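Local coordinates for protein histone-lysine N-methyltransferase, H3 lysine-9 specific SUVH4 (Arabidopsis thaliana, PDB 4QEO) that catalyses histone H3K9 methylation for transcriptional silencing and binds methylated DNA, here holding a 5-methylcytosine in its SRA domain, at residues V111-Y116 and R180-D185; Y116-D121 and K140-D145. All coordinates share one frame; numbering follows the deposited sequence.

Interaction 1 of 2, residues V111-Y116 and R180-D185. With nucleotides of chain B.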
ATOM      1  N   VAL A 111     -20.829  -6.259  -3.498  1.00 17.10           N
ATOM      2  CA  VAL A 111     -20.187  -4.957  -3.496  1.00 17.37           C
ATOM      3  C   VAL A 111     -21.245  -3.875  -3.683  1.00 20.56           C
ATOM      4  O   VAL A 111     -22.043  -3.932  -4.623  1.00 21.36           O
ATOM      5  CB  VAL A 111     -19.160  -4.852  -4.651  1.00 22.90           C
ATOM      6  CG1 VAL A 111     -18.539  -3.464  -4.680  1.00 18.65           C
ATOM      7  CG2 VAL A 111     -18.083  -5.940  -4.514  1.00 21.32           C
ATOM      8  N   MET A 112     -21.248  -2.880  -2.800  1.00 19.16           N
ATOM      9  CA  MET A 112     -22.158  -1.748  -2.933  1.00 20.80           C
ATOM     10  C   MET A 112     -21.371  -0.532  -3.404  1.00 21.11           C
ATOM     11  O   MET A 112     -20.511  -0.018  -2.685  1.00 24.78           O
ATOM     12  CB  MET A 112     -22.819  -1.410  -1.581  1.00 21.21           C
ATOM     13  CG  MET A 112     -23.340  -2.580  -0.773  1.00 35.14           C
ATOM     14  SD  MET A 112     -23.770  -2.116   0.947  1.00 37.12           S
ATOM     15  CE  MET A 112     -24.668  -0.585   0.665  1.00 30.16           C
ATOM     16  N   SER A 113     -21.660  -0.062  -4.609  1.00 19.60           N
ATOM     17  CA  SER A 113     -20.851   1.001  -5.189  1.00 23.89           C
ATOM     18  C   SER A 113     -21.743   2.128  -5.637  1.00 25.22           C
ATOM     19  O   SER A 113     -21.303   3.017  -6.353  1.00 25.41           O
ATOM     20  CB  SER A 113     -20.048   0.466  -6.370  1.00 26.87           C
ATOM     21  OG  SER A 113     -19.007  -0.362  -5.881  1.00 34.18           O
ATOM     22  N   GLY A 114     -23.001   2.075  -5.215  1.00 25.66           N
ATOM     23  CA  GLY A 114     -23.942   3.152  -5.478  1.00 30.77           C
ATOM     24  C   GLY A 114     -24.353   3.241  -6.938  1.00 31.17           C
ATOM     25  O   GLY A 114     -24.703   4.310  -7.429  1.00 32.98           O
ATOM     26  N   GLN A 115     -24.316   2.115  -7.640  1.00 28.70           N
ATOM     27  CA  GLN A 115     -24.620   2.118  -9.071  1.00 28.46           C
ATOM     28  C   GLN A 115     -26.079   1.786  -9.390  1.00 25.33           C
ATOM     29  O   GLN A 115     -26.558   2.050 -10.492  1.00 26.45           O
ATOM     30  CB  GLN A 115     -23.698   1.133  -9.769  1.00 29.41           C
ATOM     31  CG  GLN A 115     -22.249   1.385  -9.419  1.00 30.29           C
ATOM     32  CD  GLN A 115     -21.761   2.641 -10.081  1.00 32.35           C
ATOM     33  OE1 GLN A 115     -21.933   2.808 -11.277  1.00 37.80           O
ATOM     34  NE2 GLN A 115     -21.189   3.549  -9.307  1.00 35.89           N
ATOM     35  N   TYR A 116     -26.784   1.187  -8.439  1.00 21.49           N
ATOM     36  CA  TYR A 116     -28.193   0.838  -8.663  1.00 21.95           C
ATOM     37  C   TYR A 116     -29.073   1.844  -7.939  1.00 24.75           C
ATOM     38  O   TYR A 116     -28.926   2.045  -6.745  1.00 26.40           O
ATOM     39  CB  TYR A 116     -28.474  -0.580  -8.148  1.00 20.38           C
ATOM     40  CG  TYR A 116     -28.158  -1.694  -9.140  1.00 22.65           C
ATOM     41  CD1 TYR A 116     -26.844  -1.903  -9.621  1.00 21.25           C
ATOM     42  CD2 TYR A 116     -29.163  -2.538  -9.594  1.00 24.57           C
ATOM     43  CE1 TYR A 116     -26.560  -2.929 -10.524  1.00 20.79           C
ATOM     44  CE2 TYR A 116     -28.891  -3.568 -10.492  1.00 26.87           C
ATOM     45  CZ  TYR A 116     -27.593  -3.763 -10.944  1.00 22.71           C
ATOM     46  OH  TYR A 116     -27.356  -4.788 -11.831  1.00 26.88           O
ATOM     47  N   ARG A 180     -10.788   5.772  -6.124  1.00 44.25           N
ATOM     48  CA  ARG A 180     -11.739   4.942  -5.409  1.00 46.16           C
ATOM     49  C   ARG A 180     -11.107   3.877  -4.520  1.00 39.81           C
ATOM     50  O   ARG A 180     -10.054   3.384  -4.799  1.00 42.38           O
ATOM     51  CB  ARG A 180     -12.710   4.310  -6.374  1.00 50.98           C
ATOM     52  CG  ARG A 180     -14.051   4.080  -5.727  1.00 58.25           C
ATOM     53  CD  ARG A 180     -15.232   4.446  -6.602  1.00 59.18           C
ATOM     54  NE  ARG A 180     -15.820   3.211  -6.986  1.00 56.73           N
ATOM     55  CZ  ARG A 180     -16.839   3.069  -7.800  1.00 54.50           C
ATOM     56  NH1 ARG A 180     -17.417   4.130  -8.325  1.00 63.13           N
ATOM     57  NH2 ARG A 180     -17.252   1.869  -8.073  1.00 37.15           N
ATOM     58  N   VAL A 181     -11.767   3.570  -3.422  1.00 33.18           N
ATOM     59  CA  VAL A 181     -11.318   2.548  -2.527  1.00 28.71           C
ATOM     60  C   VAL A 181     -12.507   1.687  -2.097  1.00 28.94           C
ATOM     61  O   VAL A 181     -13.603   2.170  -2.035  1.00 29.12           O
ATOM     62  CB  VAL A 181     -10.612   3.168  -1.334  1.00 39.40           C
ATOM     63  CG1 VAL A 181     -11.572   3.870  -0.441  1.00 35.07           C
ATOM     64  CG2 VAL A 181      -9.875   2.134  -0.552  1.00 48.57           C
ATOM     65  N   TYR A 182     -12.263   0.419  -1.835  1.00 20.91           N
ATOM     66  CA  TYR A 182     -13.319  -0.511  -1.456  1.00 20.21           C
ATOM     67  C   TYR A 182     -13.020  -1.033  -0.058  1.00 29.82           C
ATOM     68  O   TYR A 182     -11.959  -1.592   0.172  1.00 30.02           O
ATOM     69  CB  TYR A 182     -13.376  -1.656  -2.467  1.00 19.11           C
ATOM     70  CG  TYR A 182     -13.791  -1.184  -3.840  1.00 25.66           C
ATOM     71  CD1 TYR A 182     -12.841  -0.798  -4.786  1.00 23.13           C
ATOM     72  CD2 TYR A 182     -15.137  -1.100  -4.186  1.00 22.91           C
ATOM     73  CE1 TYR A 182     -13.223  -0.340  -6.055  1.00 23.53           C
ATOM     74  CE2 TYR A 182     -15.529  -0.646  -5.448  1.00 27.60           C
ATOM     75  CZ  TYR A 182     -14.571  -0.268  -6.376  1.00 27.32           C
ATOM     76  OH  TYR A 182     -14.966   0.182  -7.632  1.00 27.15           O
ATOM     77  N   THR A 183     -13.928  -0.836   0.892  1.00 25.20           N
ATOM     78  CA  THR A 183     -13.660  -1.336   2.236  1.00 19.82           C
ATOM     79  C   THR A 183     -14.546  -2.530   2.519  1.00 19.58           C
ATOM     80  O   THR A 183     -15.767  -2.466   2.346  1.00 23.25           O
ATOM     81  CB  THR A 183     -13.906  -0.269   3.316  1.00 28.68           C
ATOM     82  OG1 THR A 183     -15.301   0.079   3.319  1.00 32.09           O
ATOM     83  CG2 THR A 183     -13.060   0.968   3.030  1.00 24.43           C
ATOM     84  N   TYR A 184     -13.927  -3.626   2.937  1.00 24.81           N
ATOM     85  CA  TYR A 184     -14.678  -4.757   3.455  1.00 23.05           C
ATOM     86  C   TYR A 184     -15.272  -4.385   4.809  1.00 22.15           C
ATOM     87  O   TYR A 184     -14.533  -4.108   5.759  1.00 21.61           O
ATOM     88  CB  TYR A 184     -13.764  -5.981   3.590  1.00 18.40           C
ATOM     89  CG  TYR A 184     -14.416  -7.119   4.344  1.00 19.19           C
ATOM     90  CD1 TYR A 184     -15.692  -7.558   4.001  1.00 20.11           C
ATOM     91  CD2 TYR A 184     -13.751  -7.764   5.384  1.00 19.72           C
ATOM     92  CE1 TYR A 184     -16.306  -8.589   4.695  1.00 18.60           C
ATOM     93  CE2 TYR A 184     -14.352  -8.798   6.079  1.00 23.23           C
ATOM     94  CZ  TYR A 184     -15.627  -9.206   5.731  1.00 20.50           C
ATOM     95  OH  TYR A 184     -16.230 -10.238   6.421  1.00 21.97           O
ATOM     96  N   ASP A 185     -16.602  -4.406   4.914  1.00 20.20           N
ATOM     97  CA  ASP A 185     -17.262  -3.886   6.096  1.00 23.93           C
ATOM     98  C   ASP A 185     -17.832  -4.960   7.023  1.00 22.58           C
ATOM     99  O   ASP A 185     -18.560  -4.647   7.974  1.00 23.39           O
ATOM    100  CB  ASP A 185     -18.358  -2.894   5.680  1.00 25.97           C
ATOM    101  CG  ASP A 185     -17.785  -1.594   5.122  1.00 31.58           C
ATOM    102  OD1 ASP A 185     -16.579  -1.323   5.332  1.00 25.76           O
ATOM    103  OD2 ASP A 185     -18.538  -0.838   4.481  1.00 26.52           O
TER
ATOM    104  N1  5CM B   7     -23.671  -2.701  -7.949  1.00 22.44           N
ATOM    105  C2  5CM B   7     -24.264  -1.845  -7.013  1.00 26.54           C
ATOM    106  N3  5CM B   7     -25.395  -2.158  -6.379  1.00 26.15           N
ATOM    107  C4  5CM B   7     -26.004  -3.290  -6.611  1.00 27.89           C
ATOM    108  C5  5CM B   7     -25.407  -4.195  -7.587  1.00 25.49           C
ATOM    109  C5A 5CM B   7     -26.086  -5.479  -7.880  1.00 21.60           C
ATOM    110  C6  5CM B   7     -24.255  -3.836  -8.235  1.00 21.25           C
ATOM    111  O2  5CM B   7     -23.754  -0.803  -6.725  1.00 21.94           O
ATOM    112  N4  5CM B   7     -27.112  -3.623  -6.010  1.00 25.44           N
ATOM    113  C1' 5CM B   7     -22.491  -2.267  -8.661  1.00 20.93           C
ATOM    114  C2' 5CM B   7     -21.294  -3.183  -8.846  1.00 21.11           C
ATOM    115  C3' 5CM B   7     -20.711  -2.630 -10.125  1.00 26.18           C
ATOM    116  C4' 5CM B   7     -21.958  -2.356 -10.940  1.00 25.94           C
ATOM    117  O4' 5CM B   7     -22.926  -2.009  -9.980  1.00 25.28           O
ATOM    118  O3' 5CM B   7     -20.070  -1.384  -9.912  1.00 22.91           O
ATOM    119  C5' 5CM B   7     -22.416  -3.484 -11.870  1.00 27.70           C
ATOM    120  O5' 5CM B   7     -22.621  -4.741 -11.281  1.00 28.49           O
ATOM    121  P   5CM B   7     -23.633  -5.791 -11.832  1.00 25.89           P
ATOM    122  OP1 5CM B   7     -23.806  -6.784 -10.827  1.00 25.32           O
ATOM    123  OP2 5CM B   7     -24.752  -5.130 -12.400  1.00 24.35           O
ATOM    124  P    DA B   8     -18.646  -1.215  -9.361  1.00 30.27           P
ATOM    125  OP1  DA B   8     -18.481  -1.806  -8.072  1.00 27.90           O
ATOM    126  OP2  DA B   8     -18.300   0.149  -9.546  1.00 26.72           O
ATOM    127  O5'  DA B   8     -17.705  -2.108 -10.260  1.00 27.64           O
ATOM    128  C5'  DA B   8     -17.347  -1.684 -11.561  1.00 29.45           C
ATOM    129  C4'  DA B   8     -15.862  -1.823 -11.760  1.00 29.76           C
ATOM    130  O4'  DA B   8     -15.598  -1.938 -13.162  1.00 27.78           O
ATOM    131  C3'  DA B   8     -15.071  -0.606 -11.315  1.00 29.16           C
ATOM    132  O3'  DA B   8     -13.744  -1.001 -10.979  1.00 27.53           O
ATOM    133  C2'  DA B   8     -15.187   0.306 -12.519  1.00 28.73           C
ATOM    134  C1'  DA B   8     -15.345  -0.655 -13.697  1.00 29.59           C
ATOM    135  N9   DA B   8     -16.412  -0.357 -14.643  1.00 34.14           N
ATOM    136  C8   DA B   8     -17.643   0.195 -14.415  1.00 34.64           C
ATOM    137  N7   DA B   8     -18.391   0.277 -15.485  1.00 35.23           N
ATOM    138  C5   DA B   8     -17.606  -0.275 -16.483  1.00 33.99           C
ATOM    139  C6   DA B   8     -17.827  -0.484 -17.854  1.00 36.81           C
ATOM    140  N6   DA B   8     -18.954  -0.160 -18.480  1.00 36.21           N
ATOM    141  N1   DA B   8     -16.841  -1.063 -18.564  1.00 40.97           N
ATOM    142  C2   DA B   8     -15.708  -1.387 -17.939  1.00 40.92           C
ATOM    143  N3   DA B   8     -15.385  -1.251 -16.659  1.00 37.76           N
ATOM    144  C4   DA B   8     -16.389  -0.678 -15.977  1.00 34.68           C
ATOM    145  P    DT B   9     -12.676  -0.102 -10.311  1.00 28.67           P
ATOM    146  OP1  DT B   9     -11.670  -0.926  -9.750  1.00 27.69           O
ATOM    147  OP2  DT B   9     -13.347   0.861  -9.500  1.00 32.57           O
ATOM    148  O5'  DT B   9     -12.065   0.649 -11.564  1.00 30.74           O
ATOM    149  C5'  DT B   9     -11.217  -0.037 -12.485  1.00 32.41           C
ATOM    150  C4'  DT B   9     -10.992   0.778 -13.737  1.00 40.53           C
ATOM    151  O4'  DT B   9     -12.174   0.801 -14.532  1.00 37.77           O
ATOM    152  C3'  DT B   9     -10.621   2.247 -13.533  1.00 40.67           C
ATOM    153  O3'  DT B   9      -9.215   2.395 -13.628  1.00 42.50           O
ATOM    154  C2'  DT B   9     -11.312   2.969 -14.676  1.00 42.94           C
ATOM    155  C1'  DT B   9     -12.064   1.882 -15.420  1.00 46.28           C
ATOM    156  N1   DT B   9     -13.414   2.229 -15.843  1.00 46.80           N
ATOM    157  C2   DT B   9     -13.765   2.031 -17.157  1.00 47.77           C
ATOM    158  O2   DT B   9     -12.986   1.635 -17.999  1.00 46.52           O
ATOM    159  N3   DT B   9     -15.067   2.329 -17.448  1.00 43.01           N
ATOM    160  C4   DT B   9     -16.033   2.777 -16.576  1.00 44.03           C
ATOM    161  O4   DT B   9     -17.164   2.983 -16.979  1.00 48.00           O
ATOM    162  C5   DT B   9     -15.603   2.939 -15.212  1.00 40.38           C
ATOM    163  C7   DT B   9     -16.579   3.441 -14.198  1.00 34.54           C
ATOM    164  C6   DT B   9     -14.336   2.645 -14.914  1.00 41.54           C
TER

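Interaction 2 of 2, residues Y116-D121 and K140-D145. With nucleotides of chain B.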
ATOM      1  N   TYR A 116     -26.784   1.187  -8.439  1.00 21.49           N
ATOM      2  CA  TYR A 116     -28.193   0.838  -8.663  1.00 21.95           C
ATOM      3  C   TYR A 116     -29.073   1.844  -7.939  1.00 24.75           C
ATOM      4  O   TYR A 116     -28.926   2.045  -6.745  1.00 26.40           O
ATOM      5  CB  TYR A 116     -28.474  -0.580  -8.148  1.00 20.38           C
ATOM      6  CG  TYR A 116     -28.158  -1.694  -9.140  1.00 22.65           C
ATOM      7  CD1 TYR A 116     -26.844  -1.903  -9.621  1.00 21.25           C
ATOM      8  CD2 TYR A 116     -29.163  -2.538  -9.594  1.00 24.57           C
ATOM      9  CE1 TYR A 116     -26.560  -2.929 -10.524  1.00 20.79           C
ATOM     10  CE2 TYR A 116     -28.891  -3.568 -10.492  1.00 26.87           C
ATOM     11  CZ  TYR A 116     -27.593  -3.763 -10.944  1.00 22.71           C
ATOM     12  OH  TYR A 116     -27.356  -4.788 -11.831  1.00 26.88           O
ATOM     13  N   GLU A 117     -29.991   2.469  -8.666  1.00 25.72           N
ATOM     14  CA  GLU A 117     -30.802   3.551  -8.125  1.00 30.30           C
ATOM     15  C   GLU A 117     -31.671   3.094  -6.935  1.00 32.70           C
ATOM     16  O   GLU A 117     -32.036   3.902  -6.084  1.00 28.50           O
ATOM     17  CB  GLU A 117     -31.654   4.164  -9.243  1.00 29.19           C
ATOM     18  CG  GLU A 117     -32.544   3.124  -9.935  1.00 32.79           C
ATOM     19  CD  GLU A 117     -33.049   3.545 -11.300  1.00 37.82           C
ATOM     20  OE1 GLU A 117     -32.816   4.710 -11.702  1.00 41.49           O
ATOM     21  OE2 GLU A 117     -33.701   2.712 -11.969  1.00 38.33           O
ATOM     22  N   ASP A 118     -31.970   1.798  -6.843  1.00 25.07           N
ATOM     23  CA  ASP A 118     -32.784   1.311  -5.731  1.00 22.87           C
ATOM     24  C   ASP A 118     -31.995   0.902  -4.470  1.00 22.07           C
ATOM     25  O   ASP A 118     -32.599   0.546  -3.468  1.00 24.45           O
ATOM     26  CB  ASP A 118     -33.706   0.166  -6.190  1.00 23.68           C
ATOM     27  CG  ASP A 118     -34.611   0.580  -7.349  1.00 28.22           C
ATOM     28  OD1 ASP A 118     -35.581   1.311  -7.090  1.00 29.27           O
ATOM     29  OD2 ASP A 118     -34.346   0.195  -8.515  1.00 28.20           O
ATOM     30  N   ASP A 119     -30.663   0.945  -4.510  1.00 21.02           N
ATOM     31  CA  ASP A 119     -29.859   0.637  -3.310  1.00 21.59           C
ATOM     32  C   ASP A 119     -30.127   1.688  -2.224  1.00 25.00           C
ATOM     33  O   ASP A 119     -30.204   2.871  -2.525  1.00 24.68           O
ATOM     34  CB  ASP A 119     -28.343   0.634  -3.613  1.00 22.26           C
ATOM     35  CG  ASP A 119     -27.892  -0.560  -4.450  1.00 25.12           C
ATOM     36  OD1 ASP A 119     -28.669  -1.535  -4.601  1.00 23.96           O
ATOM     37  OD2 ASP A 119     -26.735  -0.518  -4.949  1.00 22.37           O
ATOM     38  N   LEU A 120     -30.250   1.254  -0.971  1.00 26.53           N
ATOM     39  CA  LEU A 120     -30.391   2.170   0.164  1.00 25.40           C
ATOM     40  C   LEU A 120     -29.404   1.766   1.255  1.00 22.70           C
ATOM     41  O   LEU A 120     -29.531   0.696   1.819  1.00 18.98           O
ATOM     42  CB  LEU A 120     -31.823   2.144   0.728  1.00 23.55           C
ATOM     43  CG  LEU A 120     -31.995   3.069   1.945  1.00 29.24           C
ATOM     44  CD1 LEU A 120     -31.741   4.500   1.482  1.00 28.75           C
ATOM     45  CD2 LEU A 120     -33.383   2.933   2.602  1.00 26.62           C
ATOM     46  N   ASP A 121     -28.444   2.622   1.540  1.00 22.24           N
ATOM     47  CA  ASP A 121     -27.391   2.345   2.503  1.00 22.41           C
ATOM     48  C   ASP A 121     -27.602   3.053   3.814  1.00 22.01           C
ATOM     49  O   ASP A 121     -27.484   4.233   3.911  1.00 21.83           O
ATOM     50  CB  ASP A 121     -26.012   2.720   1.951  1.00 21.76           C
ATOM     51  CG  ASP A 121     -24.870   2.307   2.861  1.00 28.87           C
ATOM     52  OD1 ASP A 121     -25.092   1.716   3.880  1.00 26.80           O
ATOM     53  OD2 ASP A 121     -23.744   2.594   2.540  1.00 27.09           O
ATOM     54  N   LYS A 140     -27.429   4.790 -16.235  1.00 33.79           N
ATOM     55  CA  LYS A 140     -27.239   3.728 -15.247  1.00 34.49           C
ATOM     56  C   LYS A 140     -28.511   3.365 -14.496  1.00 29.29           C
ATOM     57  O   LYS A 140     -28.463   2.988 -13.329  1.00 34.83           O
ATOM     58  CB  LYS A 140     -26.126   4.077 -14.257  1.00 44.82           C
ATOM     59  CG  LYS A 140     -24.739   4.155 -14.885  1.00 49.87           C
ATOM     60  CD  LYS A 140     -23.706   4.427 -13.809  1.00 50.16           C
ATOM     61  CE  LYS A 140     -22.309   4.620 -14.376  1.00 52.52           C
ATOM     62  NZ  LYS A 140     -21.340   4.864 -13.262  1.00 49.58           N
ATOM     63  N   ARG A 141     -29.646   3.455 -15.175  1.00 31.57           N
ATOM     64  CA  ARG A 141     -30.927   3.112 -14.554  1.00 34.37           C
ATOM     65  C   ARG A 141     -31.391   1.721 -14.942  1.00 36.31           C
ATOM     66  O   ARG A 141     -30.811   1.085 -15.832  1.00 32.55           O
ATOM     67  CB  ARG A 141     -31.975   4.128 -14.974  1.00 35.77           C
ATOM     68  CG  ARG A 141     -31.518   5.525 -14.713  1.00 40.85           C
ATOM     69  CD  ARG A 141     -32.670   6.466 -14.787  1.00 49.67           C
ATOM     70  NE  ARG A 141     -32.343   7.743 -14.173  1.00 59.74           N
ATOM     71  CZ  ARG A 141     -33.231   8.703 -13.957  1.00 69.02           C
ATOM     72  NH1 ARG A 141     -32.853   9.844 -13.394  1.00 72.27           N
ATOM     73  NH2 ARG A 141     -34.500   8.516 -14.303  1.00 68.44           N
ATOM     74  N   GLN A 142     -32.434   1.250 -14.266  1.00 33.80           N
ATOM     75  CA  GLN A 142     -33.082  -0.007 -14.632  1.00 31.18           C
ATOM     76  C   GLN A 142     -33.765   0.165 -15.978  1.00 30.13           C
ATOM     77  O   GLN A 142     -34.420   1.173 -16.209  1.00 29.64           O
ATOM     78  CB  GLN A 142     -34.110  -0.417 -13.568  1.00 27.39           C
ATOM     79  CG  GLN A 142     -33.473  -0.690 -12.177  1.00 23.23           C
ATOM     80  CD  GLN A 142     -32.203  -1.536 -12.287  1.00 29.90           C
ATOM     81  OE1 GLN A 142     -31.086  -1.036 -12.095  1.00 30.68           O
ATOM     82  NE2 GLN A 142     -32.367  -2.809 -12.613  1.00 27.20           N
ATOM     83  N   ILE A 143     -33.629  -0.821 -16.859  1.00 28.36           N
ATOM     84  CA  ILE A 143     -34.229  -0.723 -18.189  1.00 30.52           C
ATOM     85  C   ILE A 143     -35.050  -1.949 -18.559  1.00 30.63           C
ATOM     86  O   ILE A 143     -35.631  -1.998 -19.635  1.00 32.49           O
ATOM     87  CB  ILE A 143     -33.147  -0.528 -19.262  1.00 33.22           C
ATOM     88  CG1 ILE A 143     -32.081  -1.607 -19.112  1.00 30.07           C
ATOM     89  CG2 ILE A 143     -32.507   0.840 -19.126  1.00 34.03           C
ATOM     90  CD1 ILE A 143     -30.970  -1.471 -20.146  1.00 41.73           C
ATOM     91  N   LYS A 144     -35.071  -2.953 -17.688  1.00 28.83           N
ATOM     92  CA  LYS A 144     -36.062  -4.019 -17.790  1.00 28.96           C
ATOM     93  C   LYS A 144     -36.212  -4.707 -16.453  1.00 27.00           C
ATOM     94  O   LYS A 144     -35.507  -4.367 -15.502  1.00 26.13           O
ATOM     95  CB  LYS A 144     -35.703  -5.051 -18.871  1.00 30.64           C
ATOM     96  CG  LYS A 144     -34.379  -5.722 -18.684  1.00 37.41           C
ATOM     97  CD  LYS A 144     -34.213  -6.783 -19.746  1.00 43.90           C
ATOM     98  CE  LYS A 144     -32.777  -6.928 -20.145  1.00 44.72           C
ATOM     99  NZ  LYS A 144     -32.674  -7.508 -21.510  1.00 50.38           N
ATOM    100  N   ASP A 145     -37.132  -5.670 -16.391  1.00 30.93           N
ATOM    101  CA  ASP A 145     -37.412  -6.412 -15.168  1.00 27.26           C
ATOM    102  C   ASP A 145     -36.254  -7.278 -14.736  1.00 26.19           C
ATOM    103  O   ASP A 145     -35.509  -7.798 -15.573  1.00 30.91           O
ATOM    104  CB  ASP A 145     -38.610  -7.350 -15.362  1.00 29.13           C
ATOM    105  CG  ASP A 145     -39.945  -6.630 -15.452  1.00 36.94           C
ATOM    106  OD1 ASP A 145     -39.993  -5.394 -15.296  1.00 34.98           O
ATOM    107  OD2 ASP A 145     -40.964  -7.339 -15.661  1.00 37.14           O
TER
ATOM    108  N1  5CM B   7     -23.671  -2.701  -7.949  1.00 22.44           N
ATOM    109  C2  5CM B   7     -24.264  -1.845  -7.013  1.00 26.54           C
ATOM    110  N3  5CM B   7     -25.395  -2.158  -6.379  1.00 26.15           N
ATOM    111  C4  5CM B   7     -26.004  -3.290  -6.611  1.00 27.89           C
ATOM    112  C5  5CM B   7     -25.407  -4.195  -7.587  1.00 25.49           C
ATOM    113  C5A 5CM B   7     -26.086  -5.479  -7.880  1.00 21.60           C
ATOM    114  C6  5CM B   7     -24.255  -3.836  -8.235  1.00 21.25           C
ATOM    115  O2  5CM B   7     -23.754  -0.803  -6.725  1.00 21.94           O
ATOM    116  N4  5CM B   7     -27.112  -3.623  -6.010  1.00 25.44           N
ATOM    117  C1' 5CM B   7     -22.491  -2.267  -8.661  1.00 20.93           C
ATOM    118  C2' 5CM B   7     -21.294  -3.183  -8.846  1.00 21.11           C
ATOM    119  C3' 5CM B   7     -20.711  -2.630 -10.125  1.00 26.18           C
ATOM    120  C4' 5CM B   7     -21.958  -2.356 -10.940  1.00 25.94           C
ATOM    121  O4' 5CM B   7     -22.926  -2.009  -9.980  1.00 25.28           O
ATOM    122  O3' 5CM B   7     -20.070  -1.384  -9.912  1.00 22.91           O
ATOM    123  C5' 5CM B   7     -22.416  -3.484 -11.870  1.00 27.70           C
ATOM    124  O5' 5CM B   7     -22.621  -4.741 -11.281  1.00 28.49           O
ATOM    125  P   5CM B   7     -23.633  -5.791 -11.832  1.00 25.89           P
ATOM    126  OP1 5CM B   7     -23.806  -6.784 -10.827  1.00 25.32           O
ATOM    127  OP2 5CM B   7     -24.752  -5.130 -12.400  1.00 24.35           O
TER
HETATM  128  O   HOH W   1     -30.209   1.449 -11.474  1.00 27.90           O
HETATM  129  O   HOH W   2     -31.871  -0.109  -9.037  1.00 23.30           O

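Interaction 1 of 2, residues V111-Y116 and R180-D185
Tyr-182 crosses Val-111 at about a right angle, its CD2 packed 4.2 Å from Val-111 CG1, where two strands of the SRA domain sheet approach the DNA backbone beside the 5-methylcytosine pocket. No hydrogen bond joins the two segments; the phosphate of DA8 of chain B links them. Ser-113 OG lies in the plane of the Tyr-182 ring, at its CE2 edge, and bonds OP1 of that nucleotide at 2.7 Å. The other phosphate oxygen, OP2, takes a very short bond of 2.5 Å from Arg-180 NH2, bent to 121° at the hydrogen. Arg-180, folded at chi2 and chi3, also gives NH2 to Tyr-182 OH at 2.9 Å, with a weaker bond from NE to the same oxygen. That hydroxyl donates in turn to OP2 of DT9 of chain B at 2.6 Å, so three hydrogen bonds, one weak, grip it. A phenylalanine here would lack the hydroxyl, and the guanidinium would probably be less firmly oriented and the DT9 phosphate more weakly held. Gln-115 OE1 accepts a hydrogen bond from Lys-140 NZ, while its NE2 bonds Ser-113 O. Nearby, Ser-113 N and Gln-115 N both donate to O2 of 5CM7 of chain B, each at 3.1 Å.

Interaction 2 of 2, residues Y116-D121 and K140-D145
Asp-119 and Tyr-116, the ends of a type I beta turn in the SRA domain, hold the methylated cytosine 5CM7 of chain B. Asp-119 OD1 accepts a bond from the base N4 at 3.0 Å, and OD2 sits 2.6 Å from N3, so the carboxylate reads the base along its pairing edge. Tyr-116 OH donates to OP2 of the same nucleotide at 2.7 Å, and one ring face lies over the base, CD1 being 3.4 Å from C5; His-134 stacks on Tyr-116. Between the segments the direct bond is Gln-142 N to Glu-117 OE2, 3.0 Å and nearly straight at 173°, meeting the carboxylate from well above its plane; Ser-200 also bonds OE2. Glu-117 OE1 lies against the Arg-141 side chain, with a long, charge-only salt bridge to NE. One water joins Glu-117 N, Lys-140 O and Gln-142 OE1; a second, bound to Asp-118 N and OD2, reaches Gln-142 OE1 weakly. Asp-118 OD1 accepts from Val-199 N. Gly-132 O fixes Gln-142 NE2. Bent at chi2, Gln-142 crosses Tyr-116 at about a right angle, OE1 3.5 Å from CD2 and the amide plane 29° from the ring plane.

In the fold
Both contacts serve the methylcytosine-bearing DNA strand from one SRA domain, their centres about 15 Å apart, and Tyr-116 belongs to both. Interaction 1 runs from the end of strand 106-112 to strand 180-197, is partly buried, and is bridged by the DA8 phosphate with little direct contact between its segments. Interaction 2 is the more buried and the larger, 245 against 146 Å², yet it joins a turn to a loop and relies on a backbone-to-carboxylate bond and two waters. The base is divided between them: backbone amides of 111-116 meet O2, and the Asp-119 carboxylate meets the adjoining N3 and N4. Both reach the same sheet, where Met-112 CE packs 3.6 Å from Asp-121 CG.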